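Local coordinates for protein glycerol trinitrate reductase (Agrobacterium tumefaciens, PDB 5EPD) that probably reduces nitrate esters such as glycerol trinitrate as an FMN-dependent oxidoreductase of the Old Yellow Enzyme family, captured here without its flavin, at residues A141-R146 / G210-T215; L203-K208 / N256-S261. One frame throughout, in Å; residues are numbered along the deposited sequence.

Contact 1 of 2, residues A141-R146 / G210-T215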
ATOM      1  N   ALA A 141     -16.018   0.461 -10.506  1.00 33.99           N
ATOM      2  CA  ALA A 141     -15.907   1.740  -9.824  1.00 34.55           C
ATOM      3  C   ALA A 141     -17.256   2.052  -9.165  1.00 36.11           C
ATOM      4  O   ALA A 141     -18.276   1.451  -9.533  1.00 34.77           O
ATOM      5  CB  ALA A 141     -15.560   2.809 -10.843  1.00 35.16           C
ATOM      6  N   PRO A 142     -17.279   3.003  -8.209  1.00 35.51           N
ATOM      7  CA  PRO A 142     -18.570   3.392  -7.612  1.00 36.15           C
ATOM      8  C   PRO A 142     -19.535   4.063  -8.628  1.00 35.82           C
ATOM      9  O   PRO A 142     -20.735   3.812  -8.592  1.00 34.05           O
ATOM     10  CB  PRO A 142     -18.159   4.386  -6.507  1.00 38.70           C
ATOM     11  CG  PRO A 142     -16.844   4.947  -6.956  1.00 38.70           C
ATOM     12  CD  PRO A 142     -16.160   3.800  -7.672  1.00 37.45           C
ATOM     13  N   SER A 143     -18.993   4.902  -9.517  1.00 34.47           N
ATOM     14  CA  SER A 143     -19.756   5.579 -10.552  1.00 32.92           C
ATOM     15  C   SER A 143     -18.971   5.450 -11.844  1.00 35.91           C
ATOM     16  O   SER A 143     -17.743   5.302 -11.820  1.00 35.48           O
ATOM     17  CB  SER A 143     -19.930   7.048 -10.188  1.00 31.68           C
ATOM     18  OG  SER A 143     -20.490   7.172  -8.889  1.00 29.37           O
ATOM     19  N   ALA A 144     -19.682   5.476 -12.971  1.00 39.29           N
ATOM     20  CA  ALA A 144     -19.071   5.362 -14.306  1.00 39.80           C
ATOM     21  C   ALA A 144     -18.446   6.702 -14.733  1.00 40.52           C
ATOM     22  O   ALA A 144     -19.007   7.432 -15.545  1.00 40.20           O
ATOM     23  CB  ALA A 144     -20.115   4.890 -15.322  1.00 41.76           C
ATOM     24  N   ILE A 145     -17.306   7.041 -14.130  1.00 41.65           N
ATOM     25  CA  ILE A 145     -16.551   8.249 -14.471  1.00 40.15           C
ATOM     26  C   ILE A 145     -15.110   7.776 -14.636  1.00 39.71           C
ATOM     27  O   ILE A 145     -14.511   7.268 -13.687  1.00 36.46           O
ATOM     28  CB  ILE A 145     -16.583   9.322 -13.357  1.00 42.02           C
ATOM     29  CG1 ILE A 145     -18.010   9.591 -12.864  1.00 44.74           C
ATOM     30  CG2 ILE A 145     -15.929  10.611 -13.845  1.00 41.34           C
ATOM     31  CD1 ILE A 145     -18.092  10.203 -11.472  1.00 44.76           C
ATOM     32  N   ARG A 146     -14.572   7.912 -15.845  1.00 39.89           N
ATOM     33  CA  ARG A 146     -13.194   7.546 -16.136  1.00 37.38           C
ATOM     34  C   ARG A 146     -12.241   8.413 -15.322  1.00 37.70           C
ATOM     35  O   ARG A 146     -12.513   9.592 -15.070  1.00 38.27           O
ATOM     36  CB  ARG A 146     -12.896   7.768 -17.615  1.00 40.13           C
ATOM     37  CG  ARG A 146     -11.768   6.899 -18.132  1.00 46.30           C
ATOM     38  CD  ARG A 146     -11.561   7.085 -19.624  1.00 50.61           C
ATOM     39  NE  ARG A 146     -10.475   8.019 -19.919  1.00 53.50           N
ATOM     40  CZ  ARG A 146     -10.610   9.299 -20.261  1.00 52.95           C
ATOM     41  NH1 ARG A 146     -11.806   9.869 -20.360  1.00 50.08           N
ATOM     42  NH2 ARG A 146      -9.511  10.019 -20.498  1.00 54.89           N
ATOM     43  N   GLY A 210     -15.458  13.456  -5.713  1.00 33.04           N
ATOM     44  CA  GLY A 210     -14.999  13.670  -7.082  1.00 32.34           C
ATOM     45  C   GLY A 210     -15.234  12.467  -7.966  1.00 31.09           C
ATOM     46  O   GLY A 210     -15.353  12.612  -9.172  1.00 32.83           O
ATOM     47  N   ALA A 211     -15.293  11.281  -7.362  1.00 29.92           N
ATOM     48  CA  ALA A 211     -15.514  10.048  -8.093  1.00 30.41           C
ATOM     49  C   ALA A 211     -16.720   9.249  -7.645  1.00 31.75           C
ATOM     50  O   ALA A 211     -17.105   8.307  -8.351  1.00 33.90           O
ATOM     51  CB  ALA A 211     -14.272   9.171  -7.999  1.00 31.24           C
ATOM     52  N   ASN A 212     -17.295   9.548  -6.481  1.00 32.16           N
ATOM     53  CA  ASN A 212     -18.481   8.815  -6.042  1.00 33.53           C
ATOM     54  C   ASN A 212     -19.732   9.662  -6.220  1.00 33.87           C
ATOM     55  O   ASN A 212     -20.031  10.534  -5.393  1.00 33.35           O
ATOM     56  CB  ASN A 212     -18.348   8.340  -4.594  1.00 33.15           C
ATOM     57  CG  ASN A 212     -19.503   7.441  -4.164  1.00 33.47           C
ATOM     58  OD1 ASN A 212     -20.597   7.452  -4.751  1.00 31.69           O
ATOM     59  ND2 ASN A 212     -19.267   6.662  -3.127  1.00 32.99           N
ATOM     60  N   MET A 213     -20.452   9.399  -7.308  1.00 36.36           N
ATOM     61  CA  MET A 213     -21.715  10.085  -7.583  1.00 41.18           C
ATOM     62  C   MET A 213     -22.957   9.229  -7.228  1.00 39.09           C
ATOM     63  O   MET A 213     -24.072   9.616  -7.525  1.00 42.88           O
ATOM     64  CB  MET A 213     -21.755  10.588  -9.053  1.00 47.18           C
ATOM     65  CG  MET A 213     -21.551  12.105  -9.233  1.00 53.26           C
ATOM     66  SD  MET A 213     -19.939  12.661  -9.875  1.00 67.11           S
ATOM     67  CE  MET A 213     -19.875  14.374  -9.321  1.00 65.04           C
ATOM     68  N   ARG A 214     -22.772   8.104  -6.543  1.00 36.72           N
ATOM     69  CA  ARG A 214     -23.888   7.244  -6.162  1.00 35.50           C
ATOM     70  C   ARG A 214     -24.919   7.927  -5.236  1.00 37.96           C
ATOM     71  O   ARG A 214     -24.606   8.850  -4.461  1.00 33.77           O
ATOM     72  CB  ARG A 214     -23.379   6.008  -5.435  1.00 36.32           C
ATOM     73  CG  ARG A 214     -22.378   5.146  -6.190  1.00 36.44           C
ATOM     74  CD  ARG A 214     -21.801   4.098  -5.249  1.00 35.43           C
ATOM     75  NE  ARG A 214     -22.710   2.957  -5.118  1.00 35.91           N
ATOM     76  CZ  ARG A 214     -22.805   1.960  -6.000  1.00 33.58           C
ATOM     77  NH1 ARG A 214     -22.029   1.935  -7.078  1.00 33.71           N
ATOM     78  NH2 ARG A 214     -23.659   0.965  -5.791  1.00 32.67           N
ATOM     79  N   THR A 215     -26.147   7.423  -5.298  1.00 39.95           N
ATOM     80  CA  THR A 215     -27.265   7.921  -4.474  1.00 43.24           C
ATOM     81  C   THR A 215     -27.851   6.847  -3.562  1.00 41.77           C
ATOM     82  O   THR A 215     -28.863   7.095  -2.896  1.00 41.64           O
ATOM     83  CB  THR A 215     -28.416   8.379  -5.375  1.00 42.98           C
ATOM     84  OG1 THR A 215     -28.881   7.248  -6.136  1.00 43.59           O
ATOM     85  CG2 THR A 215     -27.945   9.505  -6.319  1.00 42.81           C
TER
HETATM   86  O   HOH W   1     -15.862   6.197  -9.978  1.00 34.37           O
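The carbonyl O of P142 takes a hydrogen bond of 2.7 Å from R214 NH1; the donor lies in the carbonyl plane on a lone pair, with C=O...N at 128°. The arginine chain turns at chi3 (82°), which folds the guanidinium back beside the proline so that the oxygen meets its edge, slightly tilted from the plane. The same NH1 also donates to the backbone O of L166, and NH2 forms a salt bridge with D216, so both terminal nitrogens of the guanidinium are engaged. One residue on, S143 OG accepts from the backbone N of M213 at 2.7 Å; chi1 of -54° sets the hydroxyl beside its own backbone N, facing the other loop. N212 OD1 in turn receives R214 N (2.9 Å), nearly in line with its C=O bond, while ND2 donates to Y218 O. P142 CG rests 3.6 Å from A211 O. A water donates to both S143 O and A211 O, bridging the two carbonyls. Farther out, I145 CD1 touches M213 SD at 3.5 Å, the two side chains crossing at about a right angle. The N212-R214 bond makes an Asx turn, between loops in the connections that follow strands 117-122 and 193-196 of the TIM barrel.

Contact 2 of 2, residues L203-K208 / N256-S261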
ATOM      1  N   LEU A 203     -11.248   1.986  -3.000  1.00 27.44           N
ATOM      2  CA  LEU A 203     -11.868   2.372  -1.746  1.00 28.69           C
ATOM      3  C   LEU A 203     -11.888   3.893  -1.602  1.00 27.92           C
ATOM      4  O   LEU A 203     -12.813   4.425  -0.989  1.00 27.29           O
ATOM      5  CB  LEU A 203     -11.176   1.697  -0.551  1.00 30.04           C
ATOM      6  CG  LEU A 203     -10.981   0.173  -0.643  1.00 30.39           C
ATOM      7  CD1 LEU A 203     -10.277  -0.405   0.590  1.00 30.05           C
ATOM      8  CD2 LEU A 203     -12.322  -0.515  -0.899  1.00 31.30           C
ATOM      9  N   GLU A 204     -10.871   4.579  -2.149  1.00 26.10           N
ATOM     10  CA  GLU A 204     -10.817   6.041  -2.141  1.00 25.56           C
ATOM     11  C   GLU A 204     -11.806   6.608  -3.181  1.00 26.46           C
ATOM     12  O   GLU A 204     -12.380   7.708  -2.991  1.00 24.66           O
ATOM     13  CB  GLU A 204      -9.397   6.581  -2.414  1.00 26.98           C
ATOM     14  CG  GLU A 204      -9.330   8.121  -2.355  1.00 28.99           C
ATOM     15  CD  GLU A 204      -7.965   8.732  -2.687  1.00 29.81           C
ATOM     16  OE1 GLU A 204      -7.572   8.764  -3.881  1.00 30.22           O
ATOM     17  OE2 GLU A 204      -7.307   9.239  -1.753  1.00 29.33           O
ATOM     18  N   GLN A 205     -12.020   5.873  -4.272  1.00 26.41           N
ATOM     19  CA  GLN A 205     -12.977   6.311  -5.275  1.00 28.67           C
ATOM     20  C   GLN A 205     -14.337   6.459  -4.606  1.00 29.93           C
ATOM     21  O   GLN A 205     -15.086   7.356  -4.937  1.00 30.94           O
ATOM     22  CB  GLN A 205     -13.084   5.316  -6.427  1.00 28.90           C
ATOM     23  CG  GLN A 205     -11.976   5.406  -7.451  1.00 29.82           C
ATOM     24  CD  GLN A 205     -11.738   4.072  -8.128  1.00 29.94           C
ATOM     25  OE1 GLN A 205     -12.686   3.388  -8.549  1.00 30.02           O
ATOM     26  NE2 GLN A 205     -10.473   3.687  -8.238  1.00 30.44           N
ATOM     27  N   PHE A 206     -14.636   5.546  -3.680  1.00 29.42           N
ATOM     28  CA  PHE A 206     -15.882   5.571  -2.919  1.00 30.61           C
ATOM     29  C   PHE A 206     -15.882   6.700  -1.893  1.00 29.60           C
ATOM     30  O   PHE A 206     -16.897   7.375  -1.732  1.00 28.98           O
ATOM     31  CB  PHE A 206     -16.121   4.219  -2.197  1.00 31.33           C
ATOM     32  CG  PHE A 206     -16.897   3.207  -3.010  1.00 32.99           C
ATOM     33  CD1 PHE A 206     -16.254   2.388  -3.928  1.00 32.89           C
ATOM     34  CD2 PHE A 206     -18.280   3.072  -2.849  1.00 34.12           C
ATOM     35  CE1 PHE A 206     -16.962   1.449  -4.666  1.00 33.43           C
ATOM     36  CE2 PHE A 206     -18.993   2.138  -3.596  1.00 33.53           C
ATOM     37  CZ  PHE A 206     -18.333   1.315  -4.498  1.00 33.42           C
ATOM     38  N   ALA A 207     -14.758   6.863  -1.195  1.00 27.97           N
ATOM     39  CA  ALA A 207     -14.599   7.861  -0.162  1.00 28.81           C
ATOM     40  C   ALA A 207     -14.700   9.333  -0.630  1.00 29.41           C
ATOM     41  O   ALA A 207     -15.238  10.188   0.086  1.00 27.02           O
ATOM     42  CB  ALA A 207     -13.268   7.638   0.549  1.00 28.77           C
ATOM     43  N   LYS A 208     -14.164   9.624  -1.818  1.00 32.03           N
ATOM     44  CA  LYS A 208     -14.116  10.998  -2.351  1.00 30.21           C
ATOM     45  C   LYS A 208     -15.232  11.311  -3.375  1.00 28.60           C
ATOM     46  O   LYS A 208     -15.447  10.571  -4.330  1.00 25.94           O
ATOM     47  CB  LYS A 208     -12.711  11.274  -2.932  1.00 29.99           C
ATOM     48  CG  LYS A 208     -11.650  11.318  -1.838  1.00 30.72           C
ATOM     49  CD  LYS A 208     -10.247  11.608  -2.356  1.00 31.45           C
ATOM     50  CE  LYS A 208      -9.283  11.787  -1.189  1.00 31.48           C
ATOM     51  NZ  LYS A 208      -7.862  11.915  -1.622  1.00 31.34           N
ATOM     52  N   ASN A 256      -3.783  15.818 -10.159  1.00 66.84           N
ATOM     53  CA  ASN A 256      -4.507  14.916 -11.069  1.00 65.40           C
ATOM     54  C   ASN A 256      -5.194  13.727 -10.352  1.00 62.76           C
ATOM     55  O   ASN A 256      -5.592  12.743 -11.004  1.00 62.26           O
ATOM     56  CB  ASN A 256      -3.540  14.376 -12.122  1.00 66.62           C
ATOM     57  CG  ASN A 256      -2.620  13.299 -11.559  1.00 68.81           C
ATOM     58  OD1 ASN A 256      -2.356  13.249 -10.347  1.00 68.49           O
ATOM     59  ND2 ASN A 256      -2.146  12.418 -12.430  1.00 70.38           N
ATOM     60  N   GLY A 257      -5.310  13.801  -9.023  1.00 56.01           N
ATOM     61  CA  GLY A 257      -6.052  12.798  -8.256  1.00 53.24           C
ATOM     62  C   GLY A 257      -7.562  13.040  -8.265  1.00 49.85           C
ATOM     63  O   GLY A 257      -8.105  13.692  -9.172  1.00 47.50           O
ATOM     64  N   ILE A 258      -8.237  12.521  -7.241  1.00 42.54           N
ATOM     65  CA  ILE A 258      -9.687  12.593  -7.156  1.00 38.61           C
ATOM     66  C   ILE A 258     -10.104  13.867  -6.404  1.00 36.77           C
ATOM     67  O   ILE A 258      -9.694  14.086  -5.270  1.00 35.21           O
ATOM     68  CB  ILE A 258     -10.276  11.361  -6.426  1.00 38.31           C
ATOM     69  CG1 ILE A 258      -9.681  10.053  -6.984  1.00 39.21           C
ATOM     70  CG2 ILE A 258     -11.805  11.366  -6.552  1.00 40.32           C
ATOM     71  CD1 ILE A 258     -10.312   8.770  -6.460  1.00 37.78           C
ATOM     72  N   SER A 259     -10.944  14.700  -7.013  1.00 35.99           N
ATOM     73  CA  SER A 259     -11.447  15.880  -6.301  1.00 32.73           C
ATOM     74  C   SER A 259     -12.224  15.397  -5.071  1.00 32.83           C
ATOM     75  O   SER A 259     -12.824  14.305  -5.068  1.00 27.63           O
ATOM     76  CB  SER A 259     -12.282  16.827  -7.209  1.00 32.32           C
ATOM     77  OG  SER A 259     -13.586  16.342  -7.523  1.00 29.63           O
ATOM     78  N   CYS A 260     -12.121  16.200  -4.017  1.00 33.38           N
ATOM     79  CA  CYS A 260     -12.733  15.939  -2.718  1.00 34.74           C
ATOM     80  C   CYS A 260     -13.069  17.305  -2.085  1.00 34.69           C
ATOM     81  O   CYS A 260     -12.176  18.000  -1.598  1.00 31.85           O
ATOM     82  CB  CYS A 260     -11.795  15.113  -1.816  1.00 33.61           C
ATOM     83  SG  CYS A 260     -12.447  14.827  -0.146  1.00 35.97           S
ATOM     84  N   SER A 261     -14.353  17.673  -2.140  1.00 35.74           N
ATOM     85  CA  SER A 261     -14.885  18.944  -1.589  1.00 37.21           C
ATOM     86  C   SER A 261     -14.513  19.292  -0.159  1.00 37.56           C
ATOM     87  O   SER A 261     -14.353  20.463   0.142  1.00 40.83           O
ATOM     88  CB  SER A 261     -16.419  18.953  -1.629  1.00 36.83           C
ATOM     89  OG  SER A 261     -16.885  18.786  -2.944  1.00 37.34           O
TER
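I258 and E204 run past each other in opposite directions, with the isoleucine CD1 3.8 Å from the carboxylate OE1. With chi1 at -48°, I258 CG1 stands beside its own backbone N and carries CD1 onto the helix, where it also reaches Q205 CA at 3.8 Å. The side chain of Q205 crosses that of I258 at about a right angle and offers its CG; its amide is turned to other partners, G200 O among them. The second branch of the isoleucine, CG2, sits 3.7 Å from K208 CB. K208 itself is extended beyond CG, and its methylenes lie along the loop: CG is 3.8 Å from C260 CB, while CB approaches S259 O. At the far end of this chain NZ forms a salt bridge of 2.7 Å with E204 OE2, meeting it from above the carboxylate plane, and also donates to S253 OG and S250 O. Y267 of helix 263-276 packs on both E204 and K208. Across the two segments the contact is mostly van der Waals, made largely by aliphatic carbons, with E204 OE1 and S259 O also touched, whereas the buried lysine charge is met by a carboxylate and by oxygens of 250-253, which would be expected to favour the ionised pair.

The two contacts lie with their centres about 9 Å apart, on the same side of the chain's centre, and their segments alternate along the chain: 141-146, 203-208, 210-215, 256-261. Helix 202-207, in the connection between barrel strands 193-196 and 245-249, supplies one side of contact 2 together with K208 just after it, and the chain leaving it supplies one side of contact 1. They meet directly where N212 ND2 probably hydrogen-bonds to F206 O (2.8 Å) and where I258 CG2 packs on A211 N. The short helix and its exit loop therefore pack against both the loop after strand 140-141 and the one after strand 245-249, joining three excursions of the eight-stranded barrel into one continuous packed region.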